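Local coordinates for major capsid protein (Norovirus Hu/GI.7/TCH-060/USA/2003, PDB 4P25) that is the major capsid protein of a norovirus, and through its protruding domain binds fucosylated histo-blood group antigens such as Lewis Y, at residues E241-H246 with S289-R294; F266-P271 with Y296-V301. All coordinates share one frame; numbering follows the deposited sequence.

Contact 1 of 2, residues E241-H246 with S289-R294; sequences EAALLH and SSWVSR
S289 and S290 both stand opposite L244, whose carbonyl receives the two serine amides. S289 N lies 2.8 Å from L244 O, whereas S290 N makes a weak bond to L244 O at 3.5 Å. In return L244 N reaches S290 O at 2.8 Å. Beyond them the ladder continues: V292 N donates to A242 O (2.8 Å, 179° at the hydrogen), and V292 O takes weak bonds from A242 N and E241 N.

Two residues against one make this a classic beta bulge, an example of how an antiparallel pair absorbs an extra residue without parting; here it joins strands 242-248 and 285-292 in the sheet of the P1 subdomain. Side chains fill both faces. V292 splits its branches, CG1 resting 3.8 Å from L244 CB and CG2 4.0 Å from A242 CB. On the other face the six-membered ring of W291 comes obliquely upon A243 CB through CZ3 and upon A242 O through CE3. Within the bulge, S289 CB sits over one face of the H246 imidazole, 3.8 Å from its centroid, a CH-pi contact.

At the far end E241, with CG anti to its carbonyl carbon (chi1 -67°) and the chain extended, carries OE1 to 2.7 Å from R294 N. That amide arrives on the anti side, 27° out of the carboxylate plane, while the arginine's own guanidinium leads away. Further out, L8 touches both W291 and A243, F288 meets the indole edge-to-face, and strand 255-262 pairs with the other edge of 242-248.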
ATOM      1  N   GLU A 241      -0.639  26.370  16.086  1.00 20.69           N
ATOM      2  CA  GLU A 241      -1.969  25.807  16.261  1.00 18.64           C
ATOM      3  C   GLU A 241      -2.476  25.120  15.000  1.00 19.17           C
ATOM      4  O   GLU A 241      -3.415  24.328  15.054  1.00 21.19           O
ATOM      5  CB  GLU A 241      -2.937  26.893  16.726  1.00 19.87           C
ATOM      6  CG  GLU A 241      -2.615  27.394  18.128  1.00 24.12           C
ATOM      7  CD  GLU A 241      -3.455  28.581  18.540  1.00 25.74           C
ATOM      8  OE1 GLU A 241      -3.831  29.380  17.658  1.00 26.21           O
ATOM      9  OE2 GLU A 241      -3.735  28.713  19.750  1.00 37.64           O
ATOM     10  N   ALA A 242      -1.843  25.422  13.872  1.00 14.92           N
ATOM     11  CA  ALA A 242      -2.162  24.771  12.604  1.00 13.32           C
ATOM     12  C   ALA A 242      -1.013  24.978  11.631  1.00 15.27           C
ATOM     13  O   ALA A 242      -0.265  25.956  11.738  1.00 16.24           O
ATOM     14  CB  ALA A 242      -3.458  25.319  12.021  1.00 14.31           C
ATOM     15  N   ALA A 243      -0.868  24.053  10.689  1.00 14.92           N
ATOM     16  CA  ALA A 243       0.137  24.182   9.643  1.00 13.60           C
ATOM     17  C   ALA A 243      -0.533  24.611   8.352  1.00 13.63           C
ATOM     18  O   ALA A 243      -1.433  23.931   7.850  1.00 14.15           O
ATOM     19  CB  ALA A 243       0.885  22.869   9.446  1.00 14.38           C
ATOM     20  N   LEU A 244      -0.109  25.755   7.829  1.00 12.66           N
ATOM     21  CA  LEU A 244      -0.618  26.241   6.556  1.00 11.70           C
ATOM     22  C   LEU A 244       0.087  25.512   5.424  1.00 12.03           C
ATOM     23  O   LEU A 244       1.313  25.518   5.343  1.00 12.31           O
ATOM     24  CB  LEU A 244      -0.396  27.753   6.429  1.00 12.77           C
ATOM     25  CG  LEU A 244      -0.843  28.386   5.109  1.00 13.68           C
ATOM     26  CD1 LEU A 244      -2.359  28.340   4.957  1.00 14.40           C
ATOM     27  CD2 LEU A 244      -0.323  29.815   4.993  1.00 18.16           C
ATOM     28  N   LEU A 245      -0.692  24.869   4.558  1.00 10.71           N
ATOM     29  CA  LEU A 245      -0.141  24.164   3.409  1.00 11.01           C
ATOM     30  C   LEU A 245      -0.561  24.856   2.129  1.00 10.84           C
ATOM     31  O   LEU A 245      -1.637  25.441   2.058  1.00 13.00           O
ATOM     32  CB  LEU A 245      -0.665  22.727   3.350  1.00 10.45           C
ATOM     33  CG  LEU A 245      -0.573  21.831   4.577  1.00  9.98           C
ATOM     34  CD1 LEU A 245      -1.149  20.471   4.237  1.00 12.38           C
ATOM     35  CD2 LEU A 245       0.865  21.711   5.070  1.00 11.86           C
ATOM     36  N   HIS A 246       0.292  24.774   1.119  1.00  9.81           N
ATOM     37  CA  HIS A 246      -0.077  25.179  -0.226  1.00  9.55           C
ATOM     38  C   HIS A 246      -0.197  23.928  -1.088  1.00  9.40           C
ATOM     39  O   HIS A 246       0.574  22.982  -0.936  1.00 13.91           O
ATOM     40  CB  HIS A 246       0.985  26.108  -0.813  1.00 10.91           C
ATOM     41  CG  HIS A 246       1.071  27.440  -0.131  1.00 13.06           C
ATOM     42  ND1 HIS A 246       2.181  28.250  -0.229  1.00 19.90           N
ATOM     43  CD2 HIS A 246       0.185  28.107   0.640  1.00 16.06           C
ATOM     44  CE1 HIS A 246       1.977  29.359   0.460  1.00 20.44           C
ATOM     45  NE2 HIS A 246       0.775  29.299   1.000  1.00 18.62           N
ATOM     46  N   SER A 289       3.965  25.481   4.333  1.00 12.69           N
ATOM     47  CA  SER A 289       4.366  26.870   4.157  1.00 13.72           C
ATOM     48  C   SER A 289       4.795  27.534   5.467  1.00 18.06           C
ATOM     49  O   SER A 289       5.898  28.069   5.556  1.00 18.60           O
ATOM     50  CB  SER A 289       3.252  27.673   3.490  1.00 17.47           C
ATOM     51  OG  SER A 289       3.702  28.984   3.201  1.00 24.02           O
ATOM     52  N   SER A 290       3.927  27.499   6.474  1.00 14.25           N
ATOM     53  CA  SER A 290       4.255  28.078   7.776  1.00 13.70           C
ATOM     54  C   SER A 290       3.290  27.629   8.867  1.00 13.65           C
ATOM     55  O   SER A 290       2.211  27.104   8.585  1.00 16.59           O
ATOM     56  CB  SER A 290       4.252  29.607   7.701  1.00 21.70           C
ATOM     57  OG  SER A 290       2.944  30.093   7.450  1.00 24.05           O
ATOM     58  N   TRP A 291       3.697  27.833  10.116  1.00 15.15           N
ATOM     59  CA  TRP A 291       2.813  27.632  11.251  1.00 13.87           C
ATOM     60  C   TRP A 291       1.928  28.855  11.419  1.00 15.16           C
ATOM     61  O   TRP A 291       2.402  29.994  11.346  1.00 19.27           O
ATOM     62  CB  TRP A 291       3.618  27.382  12.528  1.00 17.96           C
ATOM     63  CG  TRP A 291       4.351  26.074  12.525  1.00 17.20           C
ATOM     64  CD1 TRP A 291       5.685  25.879  12.310  1.00 17.89           C
ATOM     65  CD2 TRP A 291       3.784  24.776  12.743  1.00 17.10           C
ATOM     66  NE1 TRP A 291       5.983  24.538  12.382  1.00 20.59           N
ATOM     67  CE2 TRP A 291       4.836  23.841  12.647  1.00 18.41           C
ATOM     68  CE3 TRP A 291       2.493  24.317  13.011  1.00 18.06           C
ATOM     69  CZ2 TRP A 291       4.631  22.470  12.813  1.00 21.85           C
ATOM     70  CZ3 TRP A 291       2.291  22.957  13.174  1.00 23.36           C
ATOM     71  CH2 TRP A 291       3.355  22.050  13.074  1.00 24.34           C
ATOM     72  N   VAL A 292       0.636  28.625  11.626  1.00 16.47           N
ATOM     73  CA  VAL A 292      -0.306  29.728  11.791  1.00 16.34           C
ATOM     74  C   VAL A 292      -1.201  29.506  13.002  1.00 16.74           C
ATOM     75  O   VAL A 292      -1.264  28.402  13.553  1.00 16.99           O
ATOM     76  CB  VAL A 292      -1.187  29.927  10.541  1.00 14.59           C
ATOM     77  CG1 VAL A 292      -0.331  30.229   9.318  1.00 17.57           C
ATOM     78  CG2 VAL A 292      -2.070  28.705  10.301  1.00 14.23           C
ATOM     79  N   SER A 293      -1.898  30.556  13.414  1.00 17.00           N
ATOM     80  CA  SER A 293      -2.792  30.446  14.551  1.00 20.31           C
ATOM     81  C   SER A 293      -4.064  29.700  14.172  1.00 15.57           C
ATOM     82  O   SER A 293      -4.361  29.503  12.991  1.00 19.38           O
ATOM     83  CB  SER A 293      -3.142  31.823  15.103  1.00 27.98           C
ATOM     84  OG  SER A 293      -3.981  32.518  14.205  1.00 32.76           O
ATOM     85  N   ARG A 294      -4.808  29.298  15.192  1.00 19.43           N
ATOM     86  CA  ARG A 294      -6.015  28.504  15.026  1.00 22.50           C
ATOM     87  C   ARG A 294      -7.045  29.169  14.120  1.00 22.95           C
ATOM     88  O   ARG A 294      -7.743  28.495  13.359  1.00 24.45           O
ATOM     89  CB  ARG A 294      -6.625  28.201  16.399  1.00 25.84           C
ATOM     90  CG  ARG A 294      -7.934  27.454  16.343  1.00 41.26           C
ATOM     91  CD  ARG A 294      -8.057  26.417  17.465  1.00 54.74           C
ATOM     92  NE  ARG A 294      -9.033  25.390  17.100  1.00 61.50           N
ATOM     93  CZ  ARG A 294      -9.872  24.781  17.939  1.00 66.38           C
ATOM     94  NH1 ARG A 294      -9.881  25.096  19.227  1.00 63.27           N
ATOM     95  NH2 ARG A 294     -10.720  23.878  17.470  1.00 65.14           N
TER

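Contact 2 of 2, residues F266-P271 with Y296-V301; sequences FITCVP and YQLKPV
V270 turns its side chain to the C-terminal tail, V270 CB lying 4.1 Å from P300 CA. With CG1 anti to its backbone N (chi1 174°), the valine lies alongside the proline ring and points the same way, so that V270 CG1 comes to 4.1 Å from P300 CG. The other branch turns to the preceding part of the tail, V270 CG2 reaching L298 CB at 3.9 Å.

The backbone of the same residue is gripped as well. V270 O accepts V301 N at 2.8 Å, and P300 CA adds a CA-H...O contact to that oxygen. V270 N donates instead to a water at 2.9 Å, and the water passes a hydrogen to K299 O at 2.8 Å. N and O of one residue thus address the residues on either side of P300, as they would in a parallel beta bridge, but with a water inserted into one of the two links. The arrangement shows how an irregular tail, here the last residues of the P1 subdomain, can be sewn to a segment that follows on from strand 266-269.

Around this centre the contact is apolar. L298 CD1 lies 3.7 Å from C269 CA, and the leucine touches K260 of strand 255-262 as well. V301 adds a further apolar contact: V301 CG1, held between its backbone N and carbonyl carbon (chi1 70°), packs 3.8 Å from C269 SG. Further out, T268 OG1 is hydrogen-bonded to E200, while K299 N donates to E258 of strand 255-262.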
ATOM      1  N   PHE A 266      -5.963  16.320  10.689  1.00 10.82           N
ATOM      2  CA  PHE A 266      -6.923  16.434   9.598  1.00  9.63           C
ATOM      3  C   PHE A 266      -6.676  17.748   8.878  1.00 12.43           C
ATOM      4  O   PHE A 266      -5.937  18.598   9.371  1.00 11.31           O
ATOM      5  CB  PHE A 266      -8.374  16.325  10.091  1.00 13.80           C
ATOM      6  CG  PHE A 266      -8.777  17.402  11.059  1.00 14.22           C
ATOM      7  CD1 PHE A 266      -8.563  17.239  12.419  1.00 14.11           C
ATOM      8  CD2 PHE A 266      -9.376  18.571  10.615  1.00 15.73           C
ATOM      9  CE1 PHE A 266      -8.931  18.222  13.318  1.00 16.04           C
ATOM     10  CE2 PHE A 266      -9.748  19.561  11.511  1.00 18.88           C
ATOM     11  CZ  PHE A 266      -9.526  19.386  12.864  1.00 18.14           C
ATOM     12  N   ILE A 267      -7.283  17.897   7.705  1.00 11.05           N
ATOM     13  CA  ILE A 267      -7.021  19.035   6.833  1.00  9.91           C
ATOM     14  C   ILE A 267      -8.326  19.749   6.511  1.00 10.62           C
ATOM     15  O   ILE A 267      -9.356  19.107   6.301  1.00 13.19           O
ATOM     16  CB  ILE A 267      -6.328  18.565   5.531  1.00  9.91           C
ATOM     17  CG1 ILE A 267      -4.953  17.973   5.854  1.00 10.64           C
ATOM     18  CG2 ILE A 267      -6.219  19.706   4.527  1.00 10.31           C
ATOM     19  CD1 ILE A 267      -4.290  17.268   4.694  1.00 11.35           C
ATOM     20  N   THR A 268      -8.286  21.081   6.496  1.00 10.64           N
ATOM     21  CA  THR A 268      -9.458  21.867   6.118  1.00 12.03           C
ATOM     22  C   THR A 268      -9.127  22.866   5.023  1.00 11.03           C
ATOM     23  O   THR A 268      -7.957  23.141   4.734  1.00 13.43           O
ATOM     24  CB  THR A 268     -10.029  22.668   7.303  1.00 12.25           C
ATOM     25  OG1 THR A 268      -9.097  23.684   7.688  1.00 11.94           O
ATOM     26  CG2 THR A 268     -10.340  21.759   8.489  1.00 14.90           C
ATOM     27  N   CYS A 269     -10.178  23.408   4.420  1.00 11.03           N
ATOM     28  CA  CYS A 269     -10.067  24.511   3.483  1.00 10.85           C
ATOM     29  C   CYS A 269     -11.308  25.357   3.676  1.00 12.34           C
ATOM     30  O   CYS A 269     -12.212  24.973   4.416  1.00 14.02           O
ATOM     31  CB  CYS A 269     -10.027  23.993   2.041  1.00 10.77           C
ATOM     32  SG  CYS A 269     -11.594  23.267   1.451  1.00 14.65           S
ATOM     33  N   VAL A 270     -11.343  26.510   3.021  1.00 11.15           N
ATOM     34  CA  VAL A 270     -12.588  27.255   2.905  1.00 12.39           C
ATOM     35  C   VAL A 270     -13.071  27.054   1.477  1.00 12.56           C
ATOM     36  O   VAL A 270     -12.507  27.615   0.538  1.00 14.56           O
ATOM     37  CB  VAL A 270     -12.423  28.759   3.215  1.00 14.75           C
ATOM     38  CG1 VAL A 270     -13.722  29.499   2.923  1.00 13.61           C
ATOM     39  CG2 VAL A 270     -12.022  28.964   4.668  1.00 13.80           C
ATOM     40  N   PRO A 271     -14.098  26.219   1.291  1.00 11.81           N
ATOM     41  CA  PRO A 271     -14.532  25.960  -0.084  1.00 11.54           C
ATOM     42  C   PRO A 271     -15.389  27.100  -0.637  1.00 10.17           C
ATOM     43  O   PRO A 271     -16.271  27.597   0.072  1.00 15.31           O
ATOM     44  CB  PRO A 271     -15.367  24.684   0.053  1.00 12.82           C
ATOM     45  CG  PRO A 271     -15.886  24.718   1.460  1.00 12.02           C
ATOM     46  CD  PRO A 271     -14.828  25.409   2.283  1.00 11.13           C
ATOM     47  N   TYR A 296      -6.433  31.576  11.761  1.00 18.09           N
ATOM     48  CA  TYR A 296      -5.886  32.067  10.506  1.00 18.20           C
ATOM     49  C   TYR A 296      -6.916  31.847   9.399  1.00 16.60           C
ATOM     50  O   TYR A 296      -7.382  30.732   9.189  1.00 17.73           O
ATOM     51  CB  TYR A 296      -4.605  31.310  10.174  1.00 18.93           C
ATOM     52  CG  TYR A 296      -3.864  31.845   8.974  1.00 20.56           C
ATOM     53  CD1 TYR A 296      -4.165  31.405   7.691  1.00 20.46           C
ATOM     54  CD2 TYR A 296      -2.852  32.782   9.127  1.00 21.01           C
ATOM     55  CE1 TYR A 296      -3.481  31.889   6.594  1.00 20.76           C
ATOM     56  CE2 TYR A 296      -2.164  33.272   8.040  1.00 25.79           C
ATOM     57  CZ  TYR A 296      -2.480  32.824   6.777  1.00 24.54           C
ATOM     58  OH  TYR A 296      -1.790  33.315   5.695  1.00 25.57           O
ATOM     59  N   GLN A 297      -7.265  32.916   8.694  1.00 17.24           N
ATOM     60  CA  GLN A 297      -8.317  32.840   7.695  1.00 17.11           C
ATOM     61  C   GLN A 297      -7.768  32.477   6.312  1.00 14.52           C
ATOM     62  O   GLN A 297      -6.929  33.186   5.756  1.00 17.65           O
ATOM     63  CB  GLN A 297      -9.065  34.174   7.622  1.00 19.82           C
ATOM     64  CG  GLN A 297     -10.335  34.119   6.797  1.00 22.58           C
ATOM     65  CD  GLN A 297     -10.972  35.483   6.614  1.00 31.62           C
ATOM     66  OE1 GLN A 297     -10.578  36.459   7.262  1.00 32.67           O
ATOM     67  NE2 GLN A 297     -11.957  35.561   5.728  1.00 36.61           N
ATOM     68  N   LEU A 298      -8.264  31.363   5.776  1.00 13.53           N
ATOM     69  CA  LEU A 298      -7.835  30.872   4.467  1.00 13.26           C
ATOM     70  C   LEU A 298      -8.508  31.582   3.299  1.00 17.17           C
ATOM     71  O   LEU A 298      -9.674  31.979   3.374  1.00 17.03           O
ATOM     72  CB  LEU A 298      -8.120  29.377   4.347  1.00 13.21           C
ATOM     73  CG  LEU A 298      -7.379  28.456   5.313  1.00 13.98           C
ATOM     74  CD1 LEU A 298      -7.929  27.042   5.224  1.00 14.98           C
ATOM     75  CD2 LEU A 298      -5.890  28.474   5.008  1.00 16.11           C
ATOM     76  N   LYS A 299      -7.752  31.727   2.220  1.00 16.59           N
ATOM     77  CA  LYS A 299      -8.298  32.132   0.936  1.00 16.31           C
ATOM     78  C   LYS A 299      -9.155  30.982   0.410  1.00 12.15           C
ATOM     79  O   LYS A 299      -8.705  29.837   0.385  1.00 13.52           O
ATOM     80  CB  LYS A 299      -7.151  32.429  -0.029  1.00 19.70           C
ATOM     81  CG  LYS A 299      -7.577  32.785  -1.433  1.00 24.62           C
ATOM     82  CD  LYS A 299      -6.408  33.334  -2.237  1.00 34.47           C
ATOM     83  CE  LYS A 299      -6.845  33.706  -3.639  1.00 40.32           C
ATOM     84  NZ  LYS A 299      -5.779  34.412  -4.407  1.00 39.87           N
ATOM     85  N   PRO A 300     -10.401  31.282   0.007  1.00 14.85           N
ATOM     86  CA  PRO A 300     -11.285  30.215  -0.469  1.00 13.39           C
ATOM     87  C   PRO A 300     -10.749  29.497  -1.702  1.00 14.47           C
ATOM     88  O   PRO A 300     -10.018  30.080  -2.506  1.00 17.79           O
ATOM     89  CB  PRO A 300     -12.579  30.955  -0.806  1.00 16.51           C
ATOM     90  CG  PRO A 300     -12.559  32.150   0.088  1.00 24.23           C
ATOM     91  CD  PRO A 300     -11.113  32.568   0.133  1.00 18.71           C
ATOM     92  N   VAL A 301     -11.125  28.232  -1.842  1.00 14.45           N
ATOM     93  CA  VAL A 301     -10.605  27.400  -2.914  1.00 15.23           C
ATOM     94  C   VAL A 301     -11.705  26.791  -3.789  1.00 14.56           C
ATOM     95  O   VAL A 301     -12.787  26.470  -3.308  1.00 13.08           O
ATOM     96  CB  VAL A 301      -9.692  26.281  -2.344  1.00 18.48           C
ATOM     97  CG1 VAL A 301     -10.511  25.240  -1.579  1.00 15.27           C
ATOM     98  CG2 VAL A 301      -8.886  25.643  -3.446  1.00 31.26           C
TER
HETATM   99  O   HOH W   1      -9.017  27.257   1.407  1.00 12.69           O

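Contacts 1 and 2 lie with their centres about 11 Å apart; their segments alternate along the chain, and the tail that leaves strand 285-292 passes from R294 into 296-301. They meet through L244: L244 CD1 packs 3.5 Å from L298 CD2, and L244 CD2 lies 3.9 Å from Y296 OH. K260 adds a polar tie, its NZ hydrogen-bonding to both R294 O and Y296 O. Both contacts reach the same sheet. The glycan pocket, with D108, H110 and W161 among its residues, belongs to the other, six-stranded part of the domain, P2, and neither contact contributes a residue to it.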